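Local coordinates for protein pyrrolidone-carboxylate peptidase (Deinococcus radiodurans R1, PDB 5Z48) that probably removes N-terminal pyroglutamyl (5-oxoproline) groups from peptides as a thiol exopeptidase of the C15 family, working as a homotetramer, at residues Leu82-Val87 against Gly135-Ser140; Asp110-Tyr115 against Val149-Leu154. One frame throughout, in Å; residues are numbered along the deposited sequence.

Contact 1: Leu82-Val87 against Gly135-Ser140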
loop_
_atom_site.group_PDB
_atom_site.type_symbol
_atom_site.label_atom_id
_atom_site.label_comp_id
_atom_site.label_asym_id
_atom_site.label_seq_id
_atom_site.Cartn_x
_atom_site.Cartn_y
_atom_site.Cartn_z
ATOM N N LEU B 82 -14.776 -12.323 -0.467
ATOM C CA LEU B 82 -15.668 -13.132 -1.306
ATOM C C LEU B 82 -15.648 -12.569 -2.721
ATOM O O LEU B 82 -15.897 -11.362 -2.915
ATOM C CB LEU B 82 -17.104 -13.094 -0.772
ATOM C CG LEU B 82 -17.326 -13.600 0.624
ATOM C CD1 LEU B 82 -18.744 -13.201 1.025
ATOM C CD2 LEU B 82 -17.129 -15.125 0.661
ATOM N N GLU B 83 -15.374 -13.433 -3.724
ATOM C CA GLU B 83 -15.299 -12.988 -5.117
ATOM C C GLU B 83 -16.681 -12.824 -5.712
ATOM O O GLU B 83 -17.507 -13.754 -5.688
ATOM C CB GLU B 83 -14.484 -13.987 -5.967
ATOM C CG GLU B 83 -13.035 -14.062 -5.499
ATOM C CD GLU B 83 -12.274 -12.748 -5.558
ATOM O OE1 GLU B 83 -12.738 -11.774 -6.224
ATOM O OE2 GLU B 83 -11.206 -12.680 -4.874
ATOM N N ARG B 84 -16.947 -11.642 -6.278
ATOM C CA ARG B 84 -18.242 -11.426 -6.901
ATOM C C ARG B 84 -18.357 -12.091 -8.247
ATOM O O ARG B 84 -19.470 -12.439 -8.654
ATOM C CB ARG B 84 -18.507 -9.917 -7.030
ATOM C CG ARG B 84 -19.953 -9.624 -7.489
ATOM C CD ARG B 84 -20.212 -8.116 -7.738
ATOM N NE ARG B 84 -20.041 -7.304 -6.528
ATOM C CZ ARG B 84 -21.024 -6.998 -5.680
ATOM N NH1 ARG B 84 -22.255 -7.514 -5.846
ATOM N NH2 ARG B 84 -20.780 -6.162 -4.661
ATOM N N VAL B 85 -17.252 -12.199 -8.990
ATOM C CA VAL B 85 -17.341 -12.532 -10.416
ATOM C C VAL B 85 -16.133 -13.358 -10.844
ATOM O O VAL B 85 -14.984 -13.070 -10.485
ATOM C CB VAL B 85 -17.523 -11.246 -11.252
ATOM C CG1 VAL B 85 -16.349 -10.306 -11.035
ATOM C CG2 VAL B 85 -17.737 -11.578 -12.716
ATOM N N GLY B 86 -16.415 -14.394 -11.631
ATOM C CA GLY B 86 -15.376 -15.159 -12.312
ATOM C C GLY B 86 -15.379 -14.777 -13.783
ATOM O O GLY B 86 -16.409 -14.839 -14.442
ATOM N N VAL B 87 -14.207 -14.385 -14.296
ATOM C CA VAL B 87 -14.077 -13.876 -15.662
ATOM C C VAL B 87 -13.480 -14.957 -16.561
ATOM O O VAL B 87 -12.573 -15.692 -16.151
ATOM C CB VAL B 87 -13.203 -12.610 -15.665
ATOM C CG1 VAL B 87 -12.904 -12.144 -17.085
ATOM C CG2 VAL B 87 -13.869 -11.489 -14.860
ATOM N N GLY B 135 -14.084 -8.529 6.845
ATOM C CA GLY B 135 -14.050 -9.094 5.497
ATOM C C GLY B 135 -14.877 -8.273 4.535
ATOM O O GLY B 135 -15.544 -7.308 4.925
ATOM N N ASP B 136 -14.812 -8.637 3.256
ATOM C CA ASP B 136 -15.504 -7.811 2.253
ATOM C C ASP B 136 -15.671 -8.619 0.974
ATOM O O ASP B 136 -15.185 -9.735 0.850
ATOM C CB ASP B 136 -14.761 -6.512 1.971
ATOM C CG ASP B 136 -15.712 -5.362 1.577
ATOM O OD1 ASP B 136 -16.893 -5.608 1.227
ATOM O OD2 ASP B 136 -15.263 -4.196 1.615
ATOM N N ILE B 137 -16.402 -8.038 0.031
ATOM C CA ILE B 137 -16.523 -8.561 -1.335
ATOM C C ILE B 137 -15.370 -7.988 -2.173
ATOM O O ILE B 137 -15.002 -6.795 -2.047
ATOM C CB ILE B 137 -17.896 -8.162 -1.922
ATOM C CG1 ILE B 137 -19.032 -8.940 -1.182
ATOM C CG2 ILE B 137 -17.950 -8.442 -3.427
ATOM C CD1 ILE B 137 -20.397 -8.244 -1.359
ATOM N N SER B 138 -14.795 -8.853 -3.015
ATOM C CA SER B 138 -13.804 -8.487 -4.021
ATOM C C SER B 138 -14.449 -8.583 -5.390
ATOM O O SER B 138 -15.190 -9.533 -5.661
ATOM C CB SER B 138 -12.612 -9.449 -3.949
ATOM O OG SER B 138 -11.790 -9.393 -5.112
ATOM N N ASN B 139 -14.110 -7.636 -6.267
ATOM C CA ASN B 139 -14.705 -7.620 -7.597
ATOM C C ASN B 139 -13.733 -8.055 -8.682
ATOM O O ASN B 139 -14.086 -8.019 -9.873
ATOM C CB ASN B 139 -15.268 -6.230 -7.857
ATOM C CG ASN B 139 -16.419 -5.943 -6.928
ATOM O OD1 ASN B 139 -17.275 -6.814 -6.771
ATOM N ND2 ASN B 139 -16.446 -4.776 -6.310
ATOM N N SER B 140 -12.557 -8.542 -8.308
ATOM C CA SER B 140 -11.705 -9.306 -9.223
ATOM C C SER B 140 -10.957 -10.383 -8.457
ATOM O O SER B 140 -10.311 -10.082 -7.441
ATOM C CB SER B 140 -10.697 -8.429 -9.960
ATOM O OG SER B 140 -9.768 -9.274 -10.682
HETATM O O HOH W 1 -18.484 -4.466 -4.191
#

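Contact 2: Asp110-Tyr115 against Val149-Leu154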
loop_
_atom_site.group_PDB
_atom_site.type_symbol
_atom_site.label_atom_id
_atom_site.label_comp_id
_atom_site.label_asym_id
_atom_site.label_seq_id
_atom_site.Cartn_x
_atom_site.Cartn_y
_atom_site.Cartn_z
ATOM N N ASP B 110 -17.321 -19.649 -27.075
ATOM C CA ASP B 110 -18.780 -19.543 -27.179
ATOM C C ASP B 110 -19.471 -19.657 -25.828
ATOM O O ASP B 110 -20.495 -20.319 -25.703
ATOM C CB ASP B 110 -19.356 -20.578 -28.149
ATOM C CG ASP B 110 -18.714 -20.514 -29.502
ATOM O OD1 ASP B 110 -18.513 -19.379 -29.990
ATOM O OD2 ASP B 110 -18.405 -21.584 -30.074
ATOM N N ALA B 111 -18.869 -19.098 -24.788
ATOM C CA ALA B 111 -19.458 -19.070 -23.459
ATOM C C ALA B 111 -19.467 -17.638 -22.946
ATOM O O ALA B 111 -18.813 -16.760 -23.529
ATOM C CB ALA B 111 -18.681 -19.992 -22.496
ATOM N N PRO B 112 -20.184 -17.362 -21.842
ATOM C CA PRO B 112 -20.253 -15.974 -21.349
ATOM C C PRO B 112 -18.893 -15.408 -20.976
ATOM O O PRO B 112 -17.984 -16.117 -20.530
ATOM C CB PRO B 112 -21.154 -16.074 -20.105
ATOM C CG PRO B 112 -22.069 -17.297 -20.429
ATOM C CD PRO B 112 -21.102 -18.248 -21.082
ATOM N N ALA B 113 -18.791 -14.077 -21.089
ATOM C CA ALA B 113 -17.586 -13.387 -20.644
ATOM C C ALA B 113 -17.307 -13.592 -19.162
ATOM O O ALA B 113 -16.141 -13.545 -18.731
ATOM C CB ALA B 113 -17.715 -11.892 -20.944
ATOM N N ALA B 114 -18.357 -13.777 -18.355
ATOM C CA ALA B 114 -18.194 -13.941 -16.927
ATOM C C ALA B 114 -19.413 -14.647 -16.347
ATOM O O ALA B 114 -20.476 -14.717 -16.973
ATOM C CB ALA B 114 -18.014 -12.588 -16.244
ATOM N N TYR B 115 -19.242 -15.147 -15.109
ATOM C CA TYR B 115 -20.347 -15.618 -14.275
ATOM C C TYR B 115 -20.298 -14.908 -12.929
ATOM O O TYR B 115 -19.230 -14.827 -12.313
ATOM C CB TYR B 115 -20.260 -17.153 -14.057
ATOM C CG TYR B 115 -20.670 -17.964 -15.232
ATOM C CD1 TYR B 115 -19.749 -18.356 -16.234
ATOM C CD2 TYR B 115 -21.986 -18.398 -15.367
ATOM C CE1 TYR B 115 -20.138 -19.138 -17.306
ATOM C CE2 TYR B 115 -22.386 -19.187 -16.438
ATOM C CZ TYR B 115 -21.462 -19.555 -17.418
ATOM O OH TYR B 115 -21.889 -20.327 -18.453
ATOM N N VAL B 149 -11.020 -21.576 -11.632
ATOM C CA VAL B 149 -11.915 -22.614 -11.101
ATOM C C VAL B 149 -13.270 -22.025 -10.730
ATOM O O VAL B 149 -14.298 -22.728 -10.806
ATOM C CB VAL B 149 -11.291 -23.410 -9.933
ATOM C CG1 VAL B 149 -10.075 -24.247 -10.377
ATOM C CG2 VAL B 149 -10.941 -22.534 -8.707
ATOM N N LEU B 150 -13.315 -20.730 -10.396
ATOM C CA LEU B 150 -14.582 -20.074 -10.103
ATOM C C LEU B 150 -15.438 -20.032 -11.353
ATOM O O LEU B 150 -16.588 -20.483 -11.346
ATOM C CB LEU B 150 -14.325 -18.657 -9.568
ATOM C CG LEU B 150 -15.575 -17.830 -9.295
ATOM C CD1 LEU B 150 -16.527 -18.537 -8.300
ATOM C CD2 LEU B 150 -15.224 -16.428 -8.823
ATOM N N TYR B 151 -14.857 -19.547 -12.465
ATOM C CA TYR B 151 -15.566 -19.556 -13.740
ATOM C C TYR B 151 -15.936 -20.982 -14.133
ATOM O O TYR B 151 -17.070 -21.248 -14.567
ATOM C CB TYR B 151 -14.700 -18.883 -14.819
ATOM C CG TYR B 151 -15.376 -18.796 -16.162
ATOM C CD1 TYR B 151 -15.396 -19.879 -17.043
ATOM C CD2 TYR B 151 -16.004 -17.616 -16.570
ATOM C CE1 TYR B 151 -16.055 -19.811 -18.268
ATOM C CE2 TYR B 151 -16.643 -17.509 -17.806
ATOM C CZ TYR B 151 -16.680 -18.615 -18.654
ATOM O OH TYR B 151 -17.326 -18.548 -19.871
ATOM N N HIS B 152 -14.975 -21.904 -14.035
ATOM C CA HIS B 152 -15.221 -23.293 -14.435
ATOM C C HIS B 152 -16.407 -23.895 -13.680
ATOM O O HIS B 152 -17.279 -24.549 -14.287
ATOM C CB HIS B 152 -13.954 -24.101 -14.182
ATOM C CG HIS B 152 -14.083 -25.539 -14.523
ATOM N ND1 HIS B 152 -13.695 -26.050 -15.747
ATOM C CD2 HIS B 152 -14.550 -26.587 -13.804
ATOM C CE1 HIS B 152 -13.917 -27.356 -15.761
ATOM N NE2 HIS B 152 -14.458 -27.700 -14.605
ATOM N N ALA B 153 -16.455 -23.710 -12.361
ATOM C CA ALA B 153 -17.534 -24.322 -11.585
ATOM C C ALA B 153 -18.881 -23.691 -11.925
ATOM O O ALA B 153 -19.888 -24.413 -12.067
ATOM C CB ALA B 153 -17.231 -24.186 -10.091
ATOM N N LEU B 154 -18.941 -22.359 -12.041
ATOM C CA LEU B 154 -20.222 -21.717 -12.331
ATOM C C LEU B 154 -20.739 -22.141 -13.700
ATOM O O LEU B 154 -21.935 -22.401 -13.868
ATOM C CB LEU B 154 -20.070 -20.193 -12.213
ATOM C CG LEU B 154 -19.886 -19.696 -10.787
ATOM C CD1 LEU B 154 -19.360 -18.238 -10.791
ATOM C CD2 LEU B 154 -21.219 -19.757 -10.006
#

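Contact 1: Leu82-Val87 against Gly135-Ser140
L82 and I137 pair as parallel strand neighbours, followed by E83 with S138, at the point where strand 135-138 joins strand 80-90 of the mixed sheet. The bonds alternate as parallel pairing requires: L82 N to D136 O, S138 N to L82 O at 2.7 Å, then R84 N to S138 O, where the donor lies almost on the line of the carbonyl bond (178°). Past S138 the pairing passes to side chains. R84 runs extended through CG and CD, turns at chi3 (-62°), and lies beside N139, pointing the same way. Its NE gives a 2.8 Å bond to N139 OD1, which sits at the guanidinium edge and in its plane; one water accepts from both R84 NH2 and N139 ND2. I137 CG2 approaches R84 NH2 at 3.8 Å. R84 NH1 makes a salt bridge with D104 of a second subunit. With L82 and I137 on one face of the sheet, E83 and S138 share the other. S138 OG, anti to its backbone N (chi1 164°), lies 2.8 Å from E83 OE1, while E83 OE2 is hydrogen-bonded to H171 ND1 and forms a salt bridge with R77. E83 and H171 are active-site residues by similarity, so S138 is a second-shell neighbour that, with R77, probably steadies the carboxylate facing the histidine.

Contact 2: Asp110-Tyr115 against Val149-Leu154
Y115 and Y151 form an edge-to-face aromatic pair that seats helix 145-159 against strand 114-116 and the loop leading into it, in the alpha/beta fold of the C15 peptidases. The ring centroids are 5.2 Å apart and the planes stand at 73°. The edge of Y115 leads, with CD1 above the Y151 ring, displaced toward the rim, 3.6 Å from Y151 CE2. On the helix side L154 CD1 packs 3.6 Å from Y115 CB, and the L154 carbonyl carbon sits over the centre of one face of the Y115 ring. The hydroxyl of Y115 reaches H155 ND1, one residue further along the helix, so both ends of this side chain are tied to it. The outer side is looser: the exposed P112 ring comes no nearer than 4.0 Å, CD to Y151 OH, while A113 points its CB away from the helix and packs on A114 of a second subunit. What fastens this side is the tip of Y151. Its chi1 of -178° sets CG anti to the backbone N, A111 CB lies 3.3 Å from Y151 OH, and that hydroxyl donates 2.6 Å to P112 O, in the carbonyl plane and on a lone pair.

How the contacts relate
Strand 80-90 connects the two contacts, whose centres are 14 Å apart: it pairs in parallel with 135-138 in contact 1 and antiparallel with 114-116, the strand of contact 2. They meet at G86 O, 2.9 Å from Y115 N in a probable hydrogen bond and 3.5 Å from Y151 CD2. Contact 1 contains E83, with H171 and C146 an active-site residue by similarity, whose side chain is about 3 Å from that of H171 and about 7 Å from that of C146 (nearest atoms). Contact 2 stands further back, with the Y151 side chain about 12 Å from the bound pyroglutamate, though its helix 145-159 also carries C146. Both contacts touch the second subunit.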